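Putative oxidoreductase molybdopterin-binding subunit (Sulfolobus tokodaii, PDB 4ZOH) carries a pterin cytosine dinucleotide cofactor and probably serves as the molybdopterin-binding subunit of an oxidoreductase of the xanthine dehydrogenase and aldehyde oxidase family. Local coordinates at residues Val457-Ile462 / Tyr522-Val527; Ala423-Lys428 / Leu496-Leu501; Lys47-Glu52 / Ser97-Tyr102. All blocks are in the same frame, centred on the assembly; numbering follows the deposited sequence.

Contact 1. Residues Val457-Ile462 / Tyr522-Val527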
loop_
_atom_site.group_PDB
_atom_site.type_symbol
_atom_site.label_atom_id
_atom_site.label_comp_id
_atom_site.label_asym_id
_atom_site.label_seq_id
_atom_site.Cartn_x
_atom_site.Cartn_y
_atom_site.Cartn_z
ATOM N N VAL A 457 -12.104 -32.769 -4.328
ATOM C CA VAL A 457 -11.460 -33.253 -5.553
ATOM C C VAL A 457 -10.019 -33.749 -5.304
ATOM O O VAL A 457 -9.621 -34.812 -5.765
ATOM C CB VAL A 457 -11.492 -32.203 -6.701
ATOM C CG1 VAL A 457 -10.761 -32.701 -7.923
ATOM C CG2 VAL A 457 -12.903 -31.830 -7.073
ATOM N N LEU A 458 -9.227 -32.978 -4.591
ATOM C CA LEU A 458 -7.813 -33.357 -4.355
ATOM C C LEU A 458 -7.633 -34.359 -3.203
ATOM O O LEU A 458 -6.563 -34.982 -3.094
ATOM C CB LEU A 458 -6.906 -32.087 -4.147
ATOM C CG LEU A 458 -7.046 -31.155 -5.383
ATOM C CD1 LEU A 458 -6.553 -29.716 -5.090
ATOM C CD2 LEU A 458 -6.331 -31.788 -6.550
ATOM N N GLU A 459 -8.673 -34.489 -2.362
ATOM C CA GLU A 459 -8.692 -35.398 -1.221
ATOM C C GLU A 459 -7.686 -34.919 -0.204
ATOM O O GLU A 459 -6.915 -35.741 0.307
ATOM C CB GLU A 459 -8.345 -36.827 -1.685
ATOM C CG GLU A 459 -9.370 -37.461 -2.611
ATOM C CD GLU A 459 -8.991 -38.869 -3.065
ATOM O OE1 GLU A 459 -8.011 -39.449 -2.571
ATOM O OE2 GLU A 459 -9.647 -39.383 -3.985
ATOM N N LEU A 460 -7.653 -33.592 0.050
ATOM C CA LEU A 460 -6.667 -32.980 0.972
ATOM C C LEU A 460 -7.361 -32.274 2.111
ATOM O O LEU A 460 -8.550 -32.020 2.023
ATOM C CB LEU A 460 -5.764 -31.996 0.222
ATOM C CG LEU A 460 -4.926 -32.592 -0.924
ATOM C CD1 LEU A 460 -4.135 -31.448 -1.571
ATOM C CD2 LEU A 460 -3.948 -33.661 -0.439
ATOM N N PRO A 461 -6.651 -31.991 3.208
ATOM C CA PRO A 461 -7.380 -31.139 4.182
ATOM C C PRO A 461 -7.743 -29.730 3.567
ATOM O O PRO A 461 -6.974 -29.173 2.769
ATOM C CB PRO A 461 -6.411 -31.039 5.383
ATOM C CG PRO A 461 -5.181 -31.836 5.032
ATOM C CD PRO A 461 -5.255 -32.261 3.597
ATOM N N ILE A 462 -8.921 -29.212 3.918
ATOM C CA ILE A 462 -9.425 -27.909 3.465
ATOM C C ILE A 462 -8.445 -26.752 3.799
ATOM O O ILE A 462 -8.346 -25.814 3.000
ATOM C CB ILE A 462 -10.859 -27.602 3.998
ATOM C CG1 ILE A 462 -11.467 -26.399 3.226
ATOM C CG2 ILE A 462 -10.843 -27.434 5.519
ATOM C CD1 ILE A 462 -12.947 -26.215 3.431
ATOM N N TYR A 522 -4.508 -42.921 -7.090
ATOM C CA TYR A 522 -4.444 -41.639 -6.347
ATOM C C TYR A 522 -5.277 -41.701 -5.086
ATOM O O TYR A 522 -6.478 -41.955 -5.146
ATOM C CB TYR A 522 -5.032 -40.509 -7.208
ATOM C CG TYR A 522 -4.972 -39.096 -6.588
ATOM C CD1 TYR A 522 -3.959 -38.202 -6.967
ATOM C CD2 TYR A 522 -5.919 -38.666 -5.628
ATOM C CE1 TYR A 522 -3.896 -36.921 -6.429
ATOM C CE2 TYR A 522 -5.876 -37.380 -5.098
ATOM C CZ TYR A 522 -4.857 -36.518 -5.508
ATOM O OH TYR A 522 -4.756 -35.263 -5.025
ATOM N N LYS A 523 -4.668 -41.371 -3.961
ATOM C CA LYS A 523 -5.423 -41.215 -2.744
ATOM C C LYS A 523 -4.760 -40.129 -1.894
ATOM O O LYS A 523 -3.556 -40.204 -1.612
ATOM C CB LYS A 523 -5.469 -42.537 -1.974
ATOM C CG LYS A 523 -6.190 -42.441 -0.652
ATOM C CD LYS A 523 -5.912 -43.683 0.209
ATOM C CE LYS A 523 -7.055 -43.975 1.172
ATOM N NZ LYS A 523 -8.364 -44.043 0.431
ATOM N N GLU A 524 -5.538 -39.111 -1.491
ATOM C CA GLU A 524 -5.007 -38.063 -0.599
ATOM C C GLU A 524 -3.716 -37.340 -1.096
ATOM O O GLU A 524 -2.874 -36.927 -0.305
ATOM C CB GLU A 524 -4.886 -38.591 0.851
ATOM C CG GLU A 524 -6.203 -39.240 1.326
ATOM C CD GLU A 524 -6.221 -39.647 2.774
ATOM O OE1 GLU A 524 -5.227 -40.185 3.287
ATOM O OE2 GLU A 524 -7.251 -39.412 3.414
ATOM N N GLY A 525 -3.589 -37.216 -2.417
ATOM C CA GLY A 525 -2.437 -36.573 -2.996
ATOM C C GLY A 525 -1.273 -37.491 -3.351
ATOM O O GLY A 525 -0.388 -37.084 -4.114
ATOM N N ASN A 526 -1.253 -38.717 -2.797
ATOM C CA ASN A 526 -0.180 -39.692 -3.087
ATOM C C ASN A 526 -0.527 -40.630 -4.241
ATOM O O ASN A 526 -1.674 -40.889 -4.490
ATOM C CB ASN A 526 0.236 -40.453 -1.838
ATOM C CG ASN A 526 0.405 -39.549 -0.628
ATOM O OD1 ASN A 526 1.211 -38.606 -0.613
ATOM N ND2 ASN A 526 -0.407 -39.805 0.388
ATOM N N VAL A 527 0.468 -41.092 -4.994
ATOM C CA VAL A 527 0.181 -42.078 -6.045
ATOM C C VAL A 527 0.904 -43.413 -5.667
ATOM O O VAL A 527 2.056 -43.403 -5.181
ATOM C CB VAL A 527 0.394 -41.503 -7.478
ATOM C CG1 VAL A 527 0.213 -42.553 -8.552
ATOM C CG2 VAL A 527 -0.596 -40.383 -7.761
HETATM O O HOH W 1 -8.825 -41.065 -6.126
#
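Tyr522 and Glu459 run antiparallel alongside one another, with the ring and carboxylate planes 73° apart, and each ends on backbone of the facing segment. The phenol oxygen Tyr522 OH donates to Leu458 O over 2.7 Å. It meets a lone pair in the carbonyl plane, as the C=O...O angle of 125° indicates. The same carbonyl lies at the ring edge, near its plane, with Leu458 O 3.2 Å from Tyr522 CE2. This acceptor belongs to the last residue of helix 446-458, which closes in a Schellman motif with Glu459, of positive phi, as its C-prime residue.

Glu459 returns the grip. With CG anti to its carbonyl carbon (chi1 -66°) and the chain extended beyond, the carboxylate reaches the type I' turn running from Lys523 to Asn526. There Glu459 OE1 accepts a nearly straight bond from Glu524 N at 2.7 Å, met on the anti side and somewhat out of the carboxylate plane. Glu459 OE2 accepts a hydrogen bond from a water that also donates to Tyr522 O. Backbone adds a CA-H...O contact of 3.1 Å between Glu524 CA and Glu459 O. Beside these polar links, Leu460 CD2 packs 3.4 Å from Glu524 O.

Both carboxylate oxygens of Glu459 are thus engaged by donors, which should favour the ionised form. The amine Lys523 NZ lies 5.5 Å from Glu459 OE1, too far for a salt bridge, so the hairpin is tied to the helix end by an amide, a phenol and a shared water rather than by paired charges.

Contact 2. Residues Ala423-Lys428 / Leu496-Leu501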
loop_
_atom_site.group_PDB
_atom_site.type_symbol
_atom_site.label_atom_id
_atom_site.label_comp_id
_atom_site.label_asym_id
_atom_site.label_seq_id
_atom_site.Cartn_x
_atom_site.Cartn_y
_atom_site.Cartn_z
ATOM N N ALA A 423 -11.161 -20.375 -13.175
ATOM C CA ALA A 423 -10.512 -20.751 -11.928
ATOM C C ALA A 423 -9.091 -21.100 -12.304
ATOM O O ALA A 423 -8.891 -21.809 -13.342
ATOM C CB ALA A 423 -11.229 -21.967 -11.267
ATOM N N ARG A 424 -8.135 -20.662 -11.473
ATOM C CA ARG A 424 -6.746 -21.061 -11.638
ATOM C C ARG A 424 -6.340 -21.835 -10.374
ATOM O O ARG A 424 -6.669 -21.379 -9.302
ATOM C CB ARG A 424 -5.862 -19.788 -11.849
ATOM C CG ARG A 424 -4.392 -19.930 -11.516
ATOM C CD ARG A 424 -3.581 -18.665 -11.762
ATOM N NE ARG A 424 -2.171 -18.922 -11.390
ATOM C CZ ARG A 424 -1.419 -18.195 -10.565
ATOM N NH1 ARG A 424 -1.860 -17.072 -10.017
ATOM N NH2 ARG A 424 -0.186 -18.580 -10.336
ATOM N N ILE A 425 -5.618 -22.970 -10.493
ATOM C CA ILE A 425 -5.052 -23.597 -9.308
ATOM C C ILE A 425 -3.566 -23.812 -9.542
ATOM O O ILE A 425 -3.166 -24.265 -10.594
ATOM C CB ILE A 425 -5.836 -24.904 -8.869
ATOM C CG1 ILE A 425 -5.465 -25.345 -7.474
ATOM C CG2 ILE A 425 -5.564 -26.059 -9.836
ATOM C CD1 ILE A 425 -6.463 -26.385 -6.885
ATOM N N SER A 426 -2.744 -23.555 -8.540
ATOM C CA SER A 426 -1.315 -23.605 -8.779
ATOM C C SER A 426 -0.562 -24.248 -7.636
ATOM O O SER A 426 -0.863 -23.967 -6.470
ATOM C CB SER A 426 -0.872 -22.147 -8.947
ATOM O OG SER A 426 0.500 -22.065 -9.084
ATOM N N VAL A 427 0.490 -24.998 -7.914
ATOM C CA VAL A 427 1.229 -25.638 -6.812
ATOM C C VAL A 427 2.679 -25.260 -6.842
ATOM O O VAL A 427 3.346 -25.409 -7.887
ATOM C CB VAL A 427 1.107 -27.198 -6.865
ATOM C CG1 VAL A 427 1.834 -27.854 -5.685
ATOM C CG2 VAL A 427 -0.381 -27.598 -6.949
ATOM N N LYS A 428 3.201 -24.776 -5.706
ATOM C CA LYS A 428 4.588 -24.257 -5.696
ATOM C C LYS A 428 5.532 -25.491 -5.431
ATOM O O LYS A 428 5.069 -26.570 -5.033
ATOM C CB LYS A 428 4.767 -23.203 -4.615
ATOM C CG LYS A 428 3.843 -21.977 -4.748
ATOM C CD LYS A 428 4.306 -20.765 -3.947
ATOM C CE LYS A 428 3.575 -19.469 -4.448
ATOM N NZ LYS A 428 3.986 -19.161 -5.860
ATOM N N LEU A 496 -13.488 -28.171 -12.354
ATOM C CA LEU A 496 -12.650 -28.457 -13.524
ATOM C C LEU A 496 -11.144 -28.259 -13.290
ATOM O O LEU A 496 -10.313 -29.120 -13.670
ATOM C CB LEU A 496 -13.100 -27.609 -14.731
ATOM C CG LEU A 496 -14.506 -27.860 -15.325
ATOM C CD1 LEU A 496 -14.773 -26.872 -16.450
ATOM C CD2 LEU A 496 -14.612 -29.322 -15.840
ATOM N N ALA A 497 -10.770 -27.156 -12.614
ATOM C CA ALA A 497 -9.339 -26.868 -12.503
ATOM C C ALA A 497 -8.741 -27.833 -11.551
ATOM O O ALA A 497 -7.622 -28.303 -11.769
ATOM C CB ALA A 497 -9.100 -25.451 -12.018
ATOM N N SER A 498 -9.460 -28.110 -10.454
ATOM C CA SER A 498 -8.943 -29.066 -9.447
ATOM C C SER A 498 -8.764 -30.448 -10.086
ATOM O O SER A 498 -7.788 -31.109 -9.828
ATOM C CB SER A 498 -9.920 -29.150 -8.272
ATOM O OG SER A 498 -10.029 -27.885 -7.668
ATOM N N GLN A 499 -9.741 -30.845 -10.919
ATOM C CA GLN A 499 -9.719 -32.157 -11.607
ATOM C C GLN A 499 -8.483 -32.223 -12.538
ATOM O O GLN A 499 -7.699 -33.191 -12.444
ATOM C CB GLN A 499 -11.060 -32.433 -12.355
ATOM C CG GLN A 499 -11.148 -33.859 -12.999
ATOM C CD GLN A 499 -10.888 -34.994 -11.974
ATOM O OE1 GLN A 499 -11.483 -35.017 -10.883
ATOM N NE2 GLN A 499 -9.954 -35.888 -12.293
ATOM N N LYS A 500 -8.262 -31.161 -13.346
ATOM C CA LYS A 500 -7.061 -31.053 -14.212
ATOM C C LYS A 500 -5.793 -31.231 -13.393
ATOM O O LYS A 500 -4.889 -31.961 -13.813
ATOM C CB LYS A 500 -6.965 -29.714 -14.949
ATOM C CG LYS A 500 -7.942 -29.507 -16.095
ATOM C CD LYS A 500 -7.224 -28.748 -17.217
ATOM C CE LYS A 500 -8.184 -27.989 -18.118
ATOM N NZ LYS A 500 -8.383 -26.616 -17.582
ATOM N N LEU A 501 -5.739 -30.576 -12.225
ATOM C CA LEU A 501 -4.592 -30.714 -11.338
ATOM C C LEU A 501 -4.405 -32.169 -10.881
ATOM O O LEU A 501 -3.294 -32.665 -10.879
ATOM C CB LEU A 501 -4.625 -29.749 -10.113
ATOM C CG LEU A 501 -3.468 -30.024 -9.147
ATOM C CD1 LEU A 501 -2.075 -29.838 -9.786
ATOM C CD2 LEU A 501 -3.608 -29.222 -7.875
#
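Ile425 lies against Ala497 and Leu501 in an alpha/beta layer, where helix 486-512 packs on strand 420-427 of a mixed sheet. The short segment axes approach to 7.8 Å with 31° between their N-to-C directions, so the helix runs roughly along the strand. Every second strand residue, Ala423, Ile425 and Val427, turns its CB to the helix, which answers with Ala497 and, one turn on, Leu501.

In Ile425, CG1 stands anti to the backbone N (chi1 -166°), leaving the CG2 branch between N and the carbonyl carbon. That methyl does most of the touching: Ile425 CG2 sits 3.6 Å from Ala497 O and 3.8 Å from Leu501 CB. Leu501, with CG anti to N (chi1 175°), carries its branched end to the strand, roughly perpendicular to the side chains of Ile425 and Val427. There Leu501 CD2 meets Val427 CG2 at 3.7 Å and also nears Ile425 CD1. At the other end, Ala423 CB and Ala497 CB are 4.2 Å apart.

On the opposite strand face, Arg424 forms a salt bridge with Asp553 and also bonds to Glu473 O of the second subunit. Facing the helix, Ile425 CD1 rests 3.9 Å from Ser498 OG, a hydroxyl hydrogen-bonded to Val494 O.

Contact 3. Residues Lys47-Glu52 / Ser97-Tyr102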
loop_
_atom_site.group_PDB
_atom_site.type_symbol
_atom_site.label_atom_id
_atom_site.label_comp_id
_atom_site.label_asym_id
_atom_site.label_seq_id
_atom_site.Cartn_x
_atom_site.Cartn_y
_atom_site.Cartn_z
ATOM N N LYS A 47 -23.253 25.576 -16.244
ATOM C CA LYS A 47 -21.893 26.111 -16.515
ATOM C C LYS A 47 -21.173 26.081 -15.222
ATOM O O LYS A 47 -21.691 26.547 -14.191
ATOM C CB LYS A 47 -21.881 27.577 -17.006
ATOM C CG LYS A 47 -21.913 27.727 -18.512
ATOM C CD LYS A 47 -21.489 29.132 -18.958
ATOM C CE LYS A 47 -20.033 29.142 -19.458
ATOM N NZ LYS A 47 -19.422 30.508 -19.537
ATOM N N VAL A 48 -19.996 25.498 -15.278
ATOM C CA VAL A 48 -19.179 25.370 -14.110
ATOM C C VAL A 48 -17.872 26.038 -14.422
ATOM O O VAL A 48 -17.258 25.722 -15.426
ATOM C CB VAL A 48 -18.862 23.893 -13.749
ATOM C CG1 VAL A 48 -18.326 23.868 -12.353
ATOM C CG2 VAL A 48 -20.070 22.991 -13.865
ATOM N N LYS A 49 -17.454 26.955 -13.557
ATOM C CA LYS A 49 -16.174 27.606 -13.722
ATOM C C LYS A 49 -15.029 26.640 -13.322
ATOM O O LYS A 49 -14.895 26.271 -12.113
ATOM C CB LYS A 49 -16.108 28.853 -12.857
ATOM C CG LYS A 49 -14.938 29.701 -13.281
ATOM C CD LYS A 49 -14.916 31.009 -12.534
ATOM C CE LYS A 49 -13.793 31.873 -13.069
ATOM N NZ LYS A 49 -13.147 32.524 -11.915
ATOM N N LYS A 50 -14.250 26.222 -14.335
ATOM C CA LYS A 50 -13.007 25.439 -14.144
ATOM C C LYS A 50 -12.020 26.377 -13.461
ATOM O O LYS A 50 -11.918 27.553 -13.839
ATOM C CB LYS A 50 -12.507 24.854 -15.473
ATOM C CG LYS A 50 -11.201 24.065 -15.458
ATOM C CD LYS A 50 -11.102 23.292 -16.774
ATOM C CE LYS A 50 -9.706 22.755 -17.080
ATOM N NZ LYS A 50 -9.331 21.605 -16.219
ATOM N N GLU A 51 -11.392 25.868 -12.395
ATOM C CA GLU A 51 -10.525 26.641 -11.452
ATOM C C GLU A 51 -9.497 25.707 -10.827
ATOM O O GLU A 51 -9.549 24.502 -11.050
ATOM C CB GLU A 51 -11.332 27.347 -10.382
ATOM C CG GLU A 51 -12.225 28.432 -10.950
ATOM C CD GLU A 51 -12.621 29.460 -9.913
ATOM O OE1 GLU A 51 -13.832 29.620 -9.643
ATOM O OE2 GLU A 51 -11.715 30.112 -9.356
ATOM N N GLU A 52 -8.523 26.254 -10.105
ATOM C CA GLU A 52 -7.462 25.448 -9.546
ATOM C C GLU A 52 -8.060 24.403 -8.551
ATOM O O GLU A 52 -8.685 24.780 -7.560
ATOM C CB GLU A 52 -6.475 26.352 -8.833
ATOM C CG GLU A 52 -5.243 25.622 -8.330
ATOM C CD GLU A 52 -4.162 26.611 -7.959
ATOM O OE1 GLU A 52 -4.010 26.915 -6.745
ATOM O OE2 GLU A 52 -3.519 27.128 -8.899
ATOM N N SER A 97 -16.672 26.218 -2.738
ATOM C CA SER A 97 -16.180 27.280 -3.618
ATOM C C SER A 97 -16.554 27.076 -5.038
ATOM O O SER A 97 -16.331 27.989 -5.828
ATOM C CB SER A 97 -14.652 27.379 -3.581
ATOM O OG SER A 97 -14.284 27.717 -2.275
ATOM N N VAL A 98 -17.066 25.900 -5.417
ATOM C CA VAL A 98 -17.299 25.683 -6.834
ATOM C C VAL A 98 -18.445 26.608 -7.263
ATOM O O VAL A 98 -19.309 26.905 -6.458
ATOM C CB VAL A 98 -17.567 24.228 -7.170
ATOM C CG1 VAL A 98 -17.715 24.023 -8.681
ATOM C CG2 VAL A 98 -16.443 23.332 -6.621
ATOM N N GLU A 99 -18.380 27.087 -8.504
ATOM C CA GLU A 99 -19.255 28.107 -9.052
ATOM C C GLU A 99 -20.041 27.514 -10.197
ATOM O O GLU A 99 -19.512 27.228 -11.276
ATOM C CB GLU A 99 -18.438 29.321 -9.559
ATOM C CG GLU A 99 -18.197 30.424 -8.518
ATOM C CD GLU A 99 -17.165 31.465 -9.004
ATOM O OE1 GLU A 99 -17.291 31.967 -10.165
ATOM O OE2 GLU A 99 -16.203 31.754 -8.247
ATOM N N VAL A 100 -21.326 27.291 -9.950
ATOM C CA VAL A 100 -22.158 26.574 -10.934
ATOM C C VAL A 100 -23.245 27.510 -11.369
ATOM O O VAL A 100 -23.880 28.163 -10.544
ATOM C CB VAL A 100 -22.813 25.273 -10.368
ATOM C CG1 VAL A 100 -23.598 24.596 -11.474
ATOM C CG2 VAL A 100 -21.731 24.337 -9.771
ATOM N N GLU A 101 -23.456 27.560 -12.658
ATOM C CA GLU A 101 -24.548 28.356 -13.127
ATOM C C GLU A 101 -25.597 27.391 -13.706
ATOM O O GLU A 101 -25.334 26.615 -14.671
ATOM C CB GLU A 101 -24.057 29.469 -14.089
ATOM C CG GLU A 101 -25.080 29.888 -15.169
ATOM C CD GLU A 101 -24.479 30.590 -16.414
ATOM O OE1 GLU A 101 -24.805 30.170 -17.568
ATOM O OE2 GLU A 101 -23.677 31.547 -16.243
ATOM N N TYR A 102 -26.786 27.447 -13.102
ATOM C CA TYR A 102 -27.927 26.613 -13.500
ATOM C C TYR A 102 -29.012 27.357 -14.309
ATOM O O TYR A 102 -29.411 28.431 -13.950
ATOM C CB TYR A 102 -28.608 26.067 -12.242
ATOM C CG TYR A 102 -27.839 25.077 -11.338
ATOM C CD1 TYR A 102 -27.797 23.711 -11.641
ATOM C CD2 TYR A 102 -27.287 25.496 -10.120
ATOM C CE1 TYR A 102 -27.186 22.793 -10.746
ATOM C CE2 TYR A 102 -26.665 24.608 -9.248
ATOM C CZ TYR A 102 -26.631 23.244 -9.580
ATOM O OH TYR A 102 -26.065 22.346 -8.715
HETATM O O HOH W 2 -15.841 26.968 -9.815
#
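The carboxylates of Glu51 and Glu99 meet with their planes 74° apart, Glu51 OE1 standing 3.5 Å from Glu99 OE2. Both atoms are acceptors, so this is a like-charge approach and not a bond. Lys49 probably eases it: its chain, straight as far as CE and bent at the last torsion, runs beside Glu99 in the same direction, Lys49 CD lying 3.5 Å from Glu99 OE1. Its amine forms a long salt bridge, 3.8 Å from Lys49 NZ to Glu51 OE1. The other flat group, the Tyr102 ring, has Val100 CG1 over the centre of one face and meets Tyr41 edge-to-face.

Backbone pairing is antiparallel. Lys47 and Glu101 form a hydrogen-bonded pair, with Lys47 N to Glu101 O at 2.8 Å; the return bond, Glu101 N to Lys47 O, is modelled so short that its exact length is doubtful. Val48 and Val100 form the following non-hydrogen-bonded pair. Beyond them Lys49 N donates to Glu99 O at 3.1 Å, while a water accepting from Glu99 N and donating to Lys49 O replaces the direct reciprocal bond.

The sheet faces differ. On one, the Lys47 chain lies along the Glu101 carboxylate, Lys47 CD 3.7 Å from Glu101 OE1, without a salt bridge. Val48 and Val100 share the other, packing on Ala81 and Ile80 of strand 79-85, and Val98 from the adjoining loop sets its CG1 3.7 Å from Val48 CG1. Strand 44-48, paired antiparallel with 100-104 and with 72-73, is the middle of a three-stranded sheet in the a/b hammerhead domain of the xanthine dehydrogenase family.

Overall arrangement
Along the chain contact 3 comes first and closes before the others open, whereas contacts 1 and 2 interleave in the order 423-428, 457-462, 496-501, 522-527. Their centres are 13 Å apart and they touch: Val457 and Leu458, at the end of helix 446-458, pack on Ser498 of helix 486-512, and Leu458 also reaches Ile425. The two contacts thus form one packed region, linking the sheet of strand 420-427, two helices and the hairpin within the second molybdopterin cofactor-binding range. Contact 3 belongs to the hammerhead range, its centre about 65 Å from that of contact 1 and 54 Å from that of contact 2, so the two regions share no direct packing through these contacts.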